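PDB 4Z8T: AvrRxo1-ORF1 from Xanthomonas oryzae pv. oryzicola, which carries a polynucleotide kinase domain related to zeta toxins, acts as a type III effector and binds AvrRxo1-ORF2. Local coordinates for the interface of chains A and B. Sequence-based numbering; all coordinates share one arbitrary frame. Chains: chain A, AvrRxo1-ORF1; chain B, AvrRxo1-ORF2.

The interface of chains A and B. Residues chain A 211-212, 214-215; chain B 73, 77-78, 94.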
loop_
_atom_site.group_PDB
_atom_site.type_symbol
_atom_site.label_atom_id
_atom_site.label_comp_id
_atom_site.label_asym_id
_atom_site.label_seq_id
_atom_site.Cartn_x
_atom_site.Cartn_y
_atom_site.Cartn_z
ATOM N N PRO A 211 6.394 -18.211 -7.901
ATOM C CA PRO A 211 5.798 -18.503 -6.593
ATOM C C PRO A 211 6.822 -18.612 -5.455
ATOM O O PRO A 211 6.510 -18.274 -4.307
ATOM C CB PRO A 211 5.114 -19.858 -6.813
ATOM C CG PRO A 211 4.815 -19.883 -8.278
ATOM C CD PRO A 211 6.015 -19.223 -8.908
ATOM N N VAL A 212 8.022 -19.082 -5.764
ATOM C CA VAL A 212 9.076 -19.174 -4.758
ATOM C C VAL A 212 9.459 -17.790 -4.239
ATOM O O VAL A 212 9.627 -17.578 -3.036
ATOM C CB VAL A 212 10.308 -19.876 -5.351
ATOM C CG1 VAL A 212 11.520 -19.800 -4.403
ATOM C CG2 VAL A 212 9.965 -21.339 -5.676
ATOM N N SER A 214 7.695 -14.889 -4.514
ATOM C CA SER A 214 6.567 -14.208 -3.871
ATOM C C SER A 214 6.225 -14.798 -2.512
ATOM O O SER A 214 6.069 -14.067 -1.530
ATOM C CB SER A 214 5.344 -14.207 -4.792
ATOM O OG SER A 214 4.307 -13.416 -4.225
ATOM N N SER A 215 6.131 -16.118 -2.432
ATOM C CA SER A 215 5.825 -16.723 -1.148
ATOM C C SER A 215 6.965 -16.505 -0.164
ATOM O O SER A 215 6.739 -16.323 1.037
ATOM C CB SER A 215 5.496 -18.208 -1.304
ATOM O OG SER A 215 4.172 -18.335 -1.803
HETATM N N MSE B 73 -1.617 -19.499 3.371
HETATM C CA MSE B 73 -1.081 -19.390 2.016
HETATM C C MSE B 73 -2.162 -19.665 0.972
HETATM O O MSE B 73 -2.322 -18.929 0.006
HETATM C CB MSE B 73 0.108 -20.339 1.822
HETATM C CG MSE B 73 0.689 -20.280 0.436
HETATM SE SE MSE B 73 2.115 -21.601 0.263
HETATM C CE MSE B 73 3.232 -20.946 1.676
ATOM N N GLU B 77 -2.592 -15.933 -0.208
ATOM C CA GLU B 77 -1.612 -15.748 -1.277
ATOM C C GLU B 77 -2.059 -16.252 -2.636
ATOM O O GLU B 77 -1.575 -15.779 -3.658
ATOM C CB GLU B 77 -0.297 -16.418 -0.907
ATOM C CG GLU B 77 0.436 -15.776 0.229
ATOM C CD GLU B 77 1.773 -16.448 0.447
ATOM O OE1 GLU B 77 2.025 -16.937 1.571
ATOM O OE2 GLU B 77 2.570 -16.501 -0.522
ATOM N N TYR B 78 -2.972 -17.220 -2.658
ATOM C CA TYR B 78 -3.414 -17.785 -3.934
ATOM C C TYR B 78 -4.932 -17.769 -4.048
ATOM O O TYR B 78 -5.569 -18.832 -4.114
ATOM C CB TYR B 78 -2.836 -19.196 -4.131
ATOM C CG TYR B 78 -1.321 -19.181 -4.163
ATOM C CD1 TYR B 78 -0.633 -18.993 -5.353
ATOM C CD2 TYR B 78 -0.583 -19.309 -2.993
ATOM C CE1 TYR B 78 0.746 -18.952 -5.384
ATOM C CE2 TYR B 78 0.801 -19.268 -3.010
ATOM C CZ TYR B 78 1.457 -19.089 -4.214
ATOM O OH TYR B 78 2.827 -19.041 -4.238
ATOM N N LEU B 94 7.304 -24.996 -4.455
ATOM C CA LEU B 94 7.985 -24.302 -3.367
ATOM C C LEU B 94 9.104 -25.119 -2.740
ATOM O O LEU B 94 10.129 -24.572 -2.344
ATOM C CB LEU B 94 7.003 -23.873 -2.280
ATOM C CG LEU B 94 5.977 -22.813 -2.658
ATOM C CD1 LEU B 94 5.193 -22.418 -1.419
ATOM C CD2 LEU B 94 6.653 -21.600 -3.259
HETATM O O HOH W 1 4.431 -17.528 2.274
HETATM O O HOH W 2 2.602 -15.005 -2.839
#
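With OG turned opposite the carbonyl carbon, chi1 -77°, A:Ser215 points its hydroxyl out of helix 210-222 towards B:Glu77 and B:Tyr78 of chain B. B:Glu77 ends helix 63-77 and reaches across to chain A with a chain that runs straight beyond CG (chi2 -176°), which carries its carboxylate to the serine. The hydroxyl OG of A:Ser215 gives its hydrogen to the carboxylate oxygen OE2 of B:Glu77 at 2.8 Å. It arrives on the syn side of that oxygen, 28° out of the carboxylate plane. The same OG also bonds the phenol OH of B:Tyr78 at 2.9 Å, so the serine hydroxyl is held by both a carboxylate and a phenol of chain B.

Two waters extend the grip on B:Glu77. Water 1 lies 2.6 Å from the other carboxylate oxygen, OE1 of B:Glu77, and passes the link on to the backbone O of A:Ser215. Water 2 joins OE2 of B:Glu77 to the hydroxyl of A:Ser214, one residue back on the same helix. OE2 is thus bonded to chain A directly and through water 2, and OE1 through water 1, which should restrict rotation of the group about its CG-CD bond.

Beside this polar cluster, B:Leu94 at the end of helix 84-94 lays its CD2 methyl over the first turn of the chain A helix. CD2 of B:Leu94 comes 3.7 Å from CA of A:Val212, and it also lies against the backbone carbonyl of A:Pro211. The side chains of B:Leu94 and A:Val212 run past each other in opposite directions. CB of A:Pro211 also sits 3.5 Å from the phenol OH of B:Tyr78. This patch docks the start of one effector helix against AvrRxo1-ORF2, combining hydrogen bonds with a small apolar contact, and so helps hold the effector to its chaperone-like interactor.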